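Local coordinates for protein carbohydrate deacetylase Agd3 (Neosartorya fumigata, PDB 6NWZ) that probably removes N-acetyl groups from galactosaminogalactan, a fungal exopolysaccharide, as a metal-binding carbohydrate esterase required for biofilm formation, at residues A40-N45 with Y228-W233; A322-G327 with T357-V362; A504-E509 with G518-L523. All coordinates share one frame; numbering follows the deposited sequence.

Overall arrangement
The three contacts follow one another along the chain and do not touch. Interaction 1 joins two helices in the CBM87 region. Interactions 2 and 3 lie in the deacetylase region, with centres 41 Å apart. Interactions 1 and 3 are closer, with centres 33 Å apart and nearest atoms about 18 Å apart. Each lies near one ligand of the zinc held by Asp530 and His534. The side chain of Gln230 is about 10 Å from that of His534, and the side chain of Leu523 is about 10 Å from that of Asp530. A separate zinc, held by Asp256, His388 and His392, probably marks the deacetylase centre. Interaction 2 is a peripheral loop contact away from the zinc sites.

Interaction 1 (A40-N45 with Y228-W233); sequences ATSGLN and YLQHAW
Gln230 and Trp233 reach helix 40-45 through similar first torsions. In each, CG sits between the backbone N and the carbonyl carbon, with chi1 63° for Gln230 and 69° for Trp233. The rest of the Gln230 chain is extended, and this carries its amide to Gly43. Gln230 OE1 lies 3.3 Å from Gly43 CA and 3.6 Å from Gly43 N. Gly43 has no side chain, so the amide oxygen comes up against the helix backbone itself. Trp233 approaches one turn away with the benzene end of its indole. Ala40 O lies at the ring edge, in plane, 3.6 Å from Trp233 CH2. The methyl of Ala40 adds an apolar touch, with CB 4.2 Å from Trp233 CH2. Leu44 comes in obliquely, its CG 4.3 Å from the same CH2 atom. The carbonyl O of Gln230 lies over one face of the indole, toward its rim.

The segment axes pass 10.2 Å apart with a crossing angle of -75°. Both helices belong to the CBM87 region, and the contact is buried. On helix 34-47, Ala40 and Leu44 also pack on strand 22-31. A second tie between the two helices is the hydrogen bond between His231 ND1 and Tyr47 OH.

Ser42 OG is 4.1 Å from Gln230 OE1. It instead hydrogen-bonds to Ser38 O and Thr220 OG1. Gln230 NE2 makes a weak bond to Asn227 O within its own helix, which may help to fix the rotation of the amide. With no hydrogen bond between the two segments, the joint rests on van der Waals packing, in which an amide oxygen and an indole edge meet glycine backbone, a carbonyl and aliphatic carbons.

Interaction 2 (A322-G327 with T357-V362); sequences ACNGGG and TYDWTV
Trp360 and Asn324 have the most surface buried in this contact, and each reaches across to the other segment. The indole of Trp360 enters edge-on. Its single N-H is shared between two carbonyl oxygens. NE1 to Gly326 O is 3.1 Å, with an N-H...O angle of 139°. NE1 to Cys323 O is 2.9 Å but bent, so that bond is weak. Gly326 O lies in the ring plane, while NE1 stands above the plane of the Gly326 carbonyl. Farther round the ring, CZ2 of Trp360 packs 3.8 Å from Gly327 CA.

Both acceptors belong to a type I' beta turn from Cys323 to Gly326. Cys323 O also takes the closing bond of the turn from Gly326 N, so it accepts from two N-H groups, the one from Trp360 only weakly. The turn is tied to helix 362-366 by the Cys323-Cys364 disulfide. Ile310 packs against Cys323 and Trp360.

Asn324 projects from the turn and lays its ND2 over one face of the indole. That nitrogen donates to Asp359 O at 2.9 Å. Its second bond, to Asp359 OD1 at 3.2 Å, is weak. The amide and carboxylate planes stand 89° apart. Thr361 closes the edge of the contact: one water gives a hydrogen bond to Ala322 O at 2.7 Å and is also hydrogen-bonded to Thr361 OG1.

Interaction 3 (A504-E509 with G518-L523); sequences ACTVQE and GSFDDL
Val507 faces the start of helix 520-536, and its two methyl groups meet different parts of it. CG1 is trans to the backbone N (chi1 173°) and lies 3.4 Å from Gly518 O. CG2 rests against Phe520, 3.5 Å from its CA and 3.8 Å from its CB. The same methyl also sits at the edge of the Phe520 ring, near the ring plane. Thr506 meets the ring farther out. Its OG1 approaches CE1 of Phe520 obliquely, at 3.8 Å, and the two side chains cross at a slant. That hydroxyl has its polar partners elsewhere, Pro503 O and Thr502 O. Leu523 points toward the other helix, with CD1 4.1 Å from Thr506 O. Trp510 also packs on Leu523. Ile569 and Ala572 of helix 569-584 touch Phe520.

Helices 503-513 and 520-536 are consecutive and joined by a short loop. A capping box at Ser519 and Asp522 begins the second helix. Ser519 N donates to Asp522 OD2 at 2.8 Å, with an N-H...O angle of 163°. Asp522 OD2 accepts with its anti lone pair, the one turned away from the other oxygen. A further, weak capping bond runs from Asp521 N to Ser519 OG. Farther along this helix come the zinc ligands Asp530 and His534. The first helix is tied near its start by the Cys500-Cys505 disulfide.

No hydrogen bond crosses between the segments. The chemistry implies a division of labour: the polar groups of Ser519 and Asp522 serve the start of their own helix, while the Val507 methyls press on backbone and CB there, and the Phe520 ring and Leu523 add contacts to Thr506.

Interaction 1 (A40-N45 with Y228-W233)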
loop_
_atom_site.group_PDB
_atom_site.type_symbol
_atom_site.label_atom_id
_atom_site.label_comp_id
_atom_site.label_asym_id
_atom_site.label_seq_id
_atom_site.Cartn_x
_atom_site.Cartn_y
_atom_site.Cartn_z
ATOM N N ALA A 40 -7.069 -15.423 -0.565
ATOM C CA ALA A 40 -6.243 -15.869 0.548
ATOM C C ALA A 40 -4.758 -15.619 0.343
ATOM O O ALA A 40 -4.051 -15.344 1.315
ATOM C CB ALA A 40 -6.456 -17.364 0.807
ATOM N N THR A 41 -4.269 -15.703 -0.896
ATOM C CA THR A 41 -2.839 -15.553 -1.145
ATOM C C THR A 41 -2.411 -14.090 -1.184
ATOM O O THR A 41 -1.250 -13.784 -0.889
ATOM C CB THR A 41 -2.458 -16.242 -2.456
ATOM O OG1 THR A 41 -3.227 -15.686 -3.529
ATOM C CG2 THR A 41 -2.735 -17.735 -2.371
ATOM N N SER A 42 -3.322 -13.181 -1.544
ATOM C CA SER A 42 -2.972 -11.765 -1.597
ATOM C C SER A 42 -2.553 -11.248 -0.226
ATOM O O SER A 42 -1.596 -10.471 -0.111
ATOM C CB SER A 42 -4.146 -10.951 -2.145
ATOM O OG SER A 42 -5.279 -11.025 -1.294
ATOM N N GLY A 43 -3.255 -11.669 0.828
ATOM C CA GLY A 43 -2.883 -11.240 2.165
ATOM C C GLY A 43 -1.568 -11.839 2.624
ATOM O O GLY A 43 -0.730 -11.146 3.206
ATOM N N LEU A 44 -1.372 -13.135 2.372
ATOM C CA LEU A 44 -0.098 -13.759 2.706
ATOM C C LEU A 44 1.042 -13.132 1.914
ATOM O O LEU A 44 2.131 -12.906 2.453
ATOM C CB LEU A 44 -0.174 -15.265 2.455
ATOM C CG LEU A 44 -1.248 -16.026 3.237
ATOM C CD1 LEU A 44 -1.361 -17.440 2.710
ATOM C CD2 LEU A 44 -0.932 -16.040 4.722
ATOM N N ASN A 45 0.802 -12.830 0.633
ATOM C CA ASN A 45 1.826 -12.190 -0.190
ATOM C C ASN A 45 2.165 -10.803 0.337
ATOM O O ASN A 45 3.330 -10.389 0.315
ATOM C CB ASN A 45 1.354 -12.108 -1.644
ATOM C CG ASN A 45 2.416 -11.541 -2.580
ATOM O OD1 ASN A 45 3.609 -11.783 -2.407
ATOM N ND2 ASN A 45 1.978 -10.784 -3.581
ATOM N N TYR A 228 -9.599 -5.800 5.322
ATOM C CA TYR A 228 -9.592 -5.563 6.762
ATOM C C TYR A 228 -9.692 -6.871 7.536
ATOM O O TYR A 228 -8.947 -7.095 8.496
ATOM C CB TYR A 228 -10.744 -4.636 7.146
ATOM C CG TYR A 228 -10.956 -4.465 8.638
ATOM C CD1 TYR A 228 -10.024 -3.795 9.416
ATOM C CD2 TYR A 228 -12.103 -4.947 9.264
ATOM C CE1 TYR A 228 -10.214 -3.620 10.774
ATOM C CE2 TYR A 228 -12.303 -4.776 10.628
ATOM C CZ TYR A 228 -11.350 -4.110 11.377
ATOM O OH TYR A 228 -11.520 -3.922 12.735
ATOM N N LEU A 229 -10.616 -7.743 7.127
ATOM C CA LEU A 229 -10.854 -8.975 7.865
ATOM C C LEU A 229 -9.655 -9.910 7.812
ATOM O O LEU A 229 -9.402 -10.643 8.774
ATOM C CB LEU A 229 -12.095 -9.680 7.315
ATOM C CG LEU A 229 -13.424 -8.925 7.395
ATOM C CD1 LEU A 229 -14.534 -9.758 6.785
ATOM C CD2 LEU A 229 -13.765 -8.557 8.833
ATOM N N GLN A 230 -8.902 -9.895 6.709
ATOM C CA GLN A 230 -7.885 -10.920 6.500
ATOM C C GLN A 230 -6.799 -10.871 7.566
ATOM O O GLN A 230 -6.146 -11.887 7.831
ATOM C CB GLN A 230 -7.272 -10.775 5.112
ATOM C CG GLN A 230 -6.546 -9.467 4.894
ATOM C CD GLN A 230 -5.982 -9.352 3.496
ATOM O OE1 GLN A 230 -6.010 -10.311 2.721
ATOM N NE2 GLN A 230 -5.472 -8.171 3.160
ATOM N N HIS A 231 -6.600 -9.712 8.198
ATOM C CA HIS A 231 -5.585 -9.600 9.237
ATOM C C HIS A 231 -5.955 -10.383 10.489
ATOM O O HIS A 231 -5.071 -10.714 11.288
ATOM C CB HIS A 231 -5.350 -8.128 9.569
ATOM C CG HIS A 231 -4.897 -7.321 8.395
ATOM N ND1 HIS A 231 -3.630 -7.431 7.864
ATOM C CD2 HIS A 231 -5.544 -6.404 7.638
ATOM C CE1 HIS A 231 -3.513 -6.609 6.836
ATOM N NE2 HIS A 231 -4.661 -5.974 6.678
ATOM N N ALA A 232 -7.235 -10.698 10.674
ATOM C CA ALA A 232 -7.624 -11.527 11.805
ATOM C C ALA A 232 -7.193 -12.974 11.597
ATOM O O ALA A 232 -6.525 -13.561 12.455
ATOM C CB ALA A 232 -9.132 -11.430 12.030
ATOM N N TRP A 233 -7.547 -13.567 10.450
ATOM C CA TRP A 233 -7.255 -14.985 10.272
ATOM C C TRP A 233 -5.783 -15.239 9.975
ATOM O O TRP A 233 -5.272 -16.311 10.313
ATOM C CB TRP A 233 -8.153 -15.603 9.187
ATOM C CG TRP A 233 -7.930 -15.168 7.757
ATOM C CD1 TRP A 233 -8.686 -14.281 7.048
ATOM C CD2 TRP A 233 -6.918 -15.643 6.852
ATOM N NE1 TRP A 233 -8.197 -14.156 5.768
ATOM C CE2 TRP A 233 -7.113 -14.980 5.622
ATOM C CE3 TRP A 233 -5.859 -16.552 6.965
ATOM C CZ2 TRP A 233 -6.291 -15.196 4.516
ATOM C CZ3 TRP A 233 -5.041 -16.764 5.864
ATOM C CH2 TRP A 233 -5.263 -16.089 4.656
#

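Interaction 2 (A322-G327 with T357-V362)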
loop_
_atom_site.group_PDB
_atom_site.type_symbol
_atom_site.label_atom_id
_atom_site.label_comp_id
_atom_site.label_asym_id
_atom_site.label_seq_id
_atom_site.Cartn_x
_atom_site.Cartn_y
_atom_site.Cartn_z
ATOM N N ALA A 322 17.443 40.688 -13.267
ATOM C CA ALA A 322 18.196 39.969 -12.252
ATOM C C ALA A 322 18.274 38.473 -12.513
ATOM O O ALA A 322 18.984 37.774 -11.783
ATOM C CB ALA A 322 17.580 40.212 -10.873
ATOM N N CYS A 323 17.569 37.965 -13.524
ATOM C CA CYS A 323 17.515 36.534 -13.804
ATOM C C CYS A 323 17.874 36.248 -15.255
ATOM O O CYS A 323 17.301 35.357 -15.891
ATOM C CB CYS A 323 16.138 35.964 -13.476
ATOM S SG CYS A 323 15.645 36.075 -11.738
ATOM N N ASN A 324 18.828 37.005 -15.802
ATOM C CA ASN A 324 19.330 36.800 -17.164
ATOM C C ASN A 324 18.220 36.884 -18.210
ATOM O O ASN A 324 18.288 36.231 -19.254
ATOM C CB ASN A 324 20.066 35.463 -17.292
ATOM C CG ASN A 324 21.141 35.284 -16.242
ATOM O OD1 ASN A 324 21.730 36.256 -15.766
ATOM N ND2 ASN A 324 21.404 34.034 -15.870
ATOM N N GLY A 325 17.188 37.685 -17.951
ATOM C CA GLY A 325 16.080 37.813 -18.870
ATOM C C GLY A 325 14.904 36.902 -18.595
ATOM O O GLY A 325 13.819 37.144 -19.137
ATOM N N GLY A 326 15.078 35.868 -17.778
ATOM C CA GLY A 326 14.009 34.957 -17.440
ATOM C C GLY A 326 14.497 33.526 -17.454
ATOM O O GLY A 326 15.685 33.251 -17.619
ATOM N N GLY A 327 13.556 32.601 -17.276
ATOM C CA GLY A 327 13.847 31.184 -17.267
ATOM C C GLY A 327 13.769 30.564 -18.646
ATOM O O GLY A 327 13.777 31.251 -19.670
ATOM N N THR A 357 24.041 25.896 -19.385
ATOM C CA THR A 357 24.270 25.459 -18.016
ATOM C C THR A 357 23.488 26.379 -17.089
ATOM O O THR A 357 23.310 27.563 -17.383
ATOM C CB THR A 357 25.773 25.469 -17.686
ATOM O OG1 THR A 357 26.425 24.416 -18.408
ATOM C CG2 THR A 357 26.032 25.286 -16.194
ATOM N N TYR A 358 22.985 25.816 -15.989
ATOM C CA TYR A 358 22.323 26.627 -14.975
ATOM C C TYR A 358 23.234 27.765 -14.540
ATOM O O TYR A 358 24.327 27.531 -14.017
ATOM C CB TYR A 358 21.937 25.766 -13.771
ATOM C CG TYR A 358 21.129 26.522 -12.739
ATOM C CD1 TYR A 358 21.754 27.262 -11.745
ATOM C CD2 TYR A 358 19.739 26.508 -12.767
ATOM C CE1 TYR A 358 21.022 27.963 -10.808
ATOM C CE2 TYR A 358 18.997 27.205 -11.831
ATOM C CZ TYR A 358 19.645 27.933 -10.853
ATOM O OH TYR A 358 18.921 28.633 -9.914
ATOM N N ASP A 359 22.778 29.005 -14.760
ATOM C CA ASP A 359 23.624 30.174 -14.543
ATOM C C ASP A 359 22.863 31.321 -13.892
ATOM O O ASP A 359 23.176 32.491 -14.139
ATOM C CB ASP A 359 24.245 30.653 -15.858
ATOM C CG ASP A 359 23.211 30.864 -16.959
ATOM O OD1 ASP A 359 22.005 31.005 -16.652
ATOM O OD2 ASP A 359 23.610 30.880 -18.144
ATOM N N TRP A 360 21.868 31.019 -13.068
ATOM C CA TRP A 360 21.082 32.066 -12.435
ATOM C C TRP A 360 21.638 32.396 -11.056
ATOM O O TRP A 360 22.211 31.542 -10.372
ATOM C CB TRP A 360 19.611 31.657 -12.336
ATOM C CG TRP A 360 18.885 31.756 -13.647
ATOM C CD1 TRP A 360 18.337 32.880 -14.197
ATOM C CD2 TRP A 360 18.634 30.693 -14.576
ATOM N NE1 TRP A 360 17.760 32.582 -15.408
ATOM C CE2 TRP A 360 17.928 31.246 -15.664
ATOM C CE3 TRP A 360 18.938 29.327 -14.594
ATOM C CZ2 TRP A 360 17.520 30.482 -16.757
ATOM C CZ3 TRP A 360 18.531 28.569 -15.681
ATOM C CH2 TRP A 360 17.831 29.150 -16.747
ATOM N N THR A 361 21.466 33.652 -10.658
ATOM C CA THR A 361 22.003 34.153 -9.405
ATOM C C THR A 361 21.181 33.667 -8.219
ATOM O O THR A 361 19.977 33.418 -8.329
ATOM C CB THR A 361 22.022 35.681 -9.415
ATOM O OG1 THR A 361 22.580 36.135 -10.652
ATOM C CG2 THR A 361 22.855 36.225 -8.261
ATOM N N VAL A 362 21.851 33.528 -7.073
ATOM C CA VAL A 362 21.133 33.321 -5.818
ATOM C C VAL A 362 20.171 34.473 -5.569
ATOM O O VAL A 362 19.013 34.261 -5.187
ATOM C CB VAL A 362 22.124 33.146 -4.653
ATOM C CG1 VAL A 362 21.401 33.255 -3.324
ATOM C CG2 VAL A 362 22.829 31.807 -4.757
HETATM O O HOH W 1 21.033 38.735 -10.400
#

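Interaction 3 (A504-E509 with G518-L523)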
loop_
_atom_site.group_PDB
_atom_site.type_symbol
_atom_site.label_atom_id
_atom_site.label_comp_id
_atom_site.label_asym_id
_atom_site.label_seq_id
_atom_site.Cartn_x
_atom_site.Cartn_y
_atom_site.Cartn_z
ATOM N N ALA A 504 -15.336 22.434 -5.008
ATOM C CA ALA A 504 -16.198 22.570 -6.179
ATOM C C ALA A 504 -15.495 22.109 -7.447
ATOM O O ALA A 504 -16.109 21.470 -8.308
ATOM C CB ALA A 504 -16.654 24.021 -6.327
ATOM N N CYS A 505 -14.207 22.426 -7.582
ATOM C CA CYS A 505 -13.467 22.032 -8.774
ATOM C C CYS A 505 -13.378 20.513 -8.890
ATOM O O CYS A 505 -13.768 19.936 -9.911
ATOM C CB CYS A 505 -12.074 22.667 -8.756
ATOM S SG CYS A 505 -11.042 22.338 -10.216
ATOM N N THR A 506 -12.849 19.846 -7.853
ATOM C CA THR A 506 -12.675 18.394 -7.927
ATOM C C THR A 506 -14.002 17.687 -8.154
ATOM O O THR A 506 -14.089 16.762 -8.971
ATOM C CB THR A 506 -12.010 17.852 -6.658
ATOM O OG1 THR A 506 -12.461 18.590 -5.515
ATOM C CG2 THR A 506 -10.500 17.924 -6.765
ATOM N N VAL A 507 -15.046 18.103 -7.437
ATOM C CA VAL A 507 -16.350 17.472 -7.606
ATOM C C VAL A 507 -16.835 17.632 -9.040
ATOM O O VAL A 507 -17.371 16.692 -9.639
ATOM C CB VAL A 507 -17.357 18.046 -6.589
ATOM C CG1 VAL A 507 -18.752 17.519 -6.863
ATOM C CG2 VAL A 507 -16.932 17.686 -5.177
ATOM N N GLN A 508 -16.623 18.812 -9.625
ATOM C CA GLN A 508 -17.062 19.051 -10.996
ATOM C C GLN A 508 -16.320 18.152 -11.981
ATOM O O GLN A 508 -16.938 17.489 -12.820
ATOM C CB GLN A 508 -16.866 20.520 -11.358
ATOM C CG GLN A 508 -17.606 20.917 -12.604
ATOM C CD GLN A 508 -19.086 20.640 -12.482
ATOM O OE1 GLN A 508 -19.700 20.932 -11.454
ATOM N NE2 GLN A 508 -19.666 20.058 -13.522
ATOM N N GLU A 509 -14.988 18.121 -11.894
ATOM C CA GLU A 509 -14.212 17.270 -12.789
ATOM C C GLU A 509 -14.514 15.794 -12.559
ATOM O O GLU A 509 -14.521 15.006 -13.513
ATOM C CB GLU A 509 -12.721 17.548 -12.601
ATOM C CG GLU A 509 -11.854 17.109 -13.762
ATOM C CD GLU A 509 -10.445 17.643 -13.655
ATOM O OE1 GLU A 509 -10.112 18.219 -12.601
ATOM O OE2 GLU A 509 -9.673 17.497 -14.625
ATOM N N GLY A 518 -22.572 13.594 -6.549
ATOM C CA GLY A 518 -22.720 13.919 -5.150
ATOM C C GLY A 518 -21.894 15.130 -4.787
ATOM O O GLY A 518 -21.480 15.908 -5.653
ATOM N N SER A 519 -21.656 15.282 -3.489
ATOM C CA SER A 519 -20.903 16.400 -2.951
ATOM C C SER A 519 -19.439 16.011 -2.771
ATOM O O SER A 519 -18.991 14.946 -3.207
ATOM C CB SER A 519 -21.515 16.855 -1.628
ATOM O OG SER A 519 -21.349 15.853 -0.643
ATOM N N PHE A 520 -18.678 16.887 -2.111
ATOM C CA PHE A 520 -17.281 16.583 -1.828
ATOM C C PHE A 520 -17.158 15.474 -0.793
ATOM O O PHE A 520 -16.203 14.690 -0.838
ATOM C CB PHE A 520 -16.561 17.855 -1.375
ATOM C CG PHE A 520 -15.074 17.702 -1.218
ATOM C CD1 PHE A 520 -14.307 17.135 -2.224
ATOM C CD2 PHE A 520 -14.435 18.153 -0.069
ATOM C CE1 PHE A 520 -12.931 17.002 -2.080
ATOM C CE2 PHE A 520 -13.063 18.026 0.082
ATOM C CZ PHE A 520 -12.310 17.450 -0.926
ATOM N N ASP A 521 -18.117 15.378 0.135
ATOM C CA ASP A 521 -18.102 14.279 1.096
ATOM C C ASP A 521 -18.340 12.943 0.406
ATOM O O ASP A 521 -17.745 11.927 0.784
ATOM C CB ASP A 521 -19.151 14.508 2.186
ATOM C CG ASP A 521 -18.731 15.566 3.195
ATOM O OD1 ASP A 521 -17.517 15.836 3.319
ATOM O OD2 ASP A 521 -19.620 16.122 3.874
ATOM N N ASP A 522 -19.211 12.926 -0.604
ATOM C CA ASP A 522 -19.394 11.719 -1.401
ATOM C C ASP A 522 -18.093 11.305 -2.076
ATOM O O ASP A 522 -17.747 10.117 -2.099
ATOM C CB ASP A 522 -20.496 11.944 -2.433
ATOM C CG ASP A 522 -21.859 12.102 -1.792
ATOM O OD1 ASP A 522 -22.201 11.264 -0.935
ATOM O OD2 ASP A 522 -22.578 13.066 -2.126
ATOM N N LEU A 523 -17.351 12.274 -2.624
ATOM C CA LEU A 523 -16.061 11.966 -3.236
ATOM C C LEU A 523 -15.077 11.449 -2.196
ATOM O O LEU A 523 -14.350 10.480 -2.445
ATOM C CB LEU A 523 -15.507 13.209 -3.941
ATOM C CG LEU A 523 -14.159 13.135 -4.671
ATOM C CD1 LEU A 523 -14.147 14.128 -5.820
ATOM C CD2 LEU A 523 -12.982 13.407 -3.737
#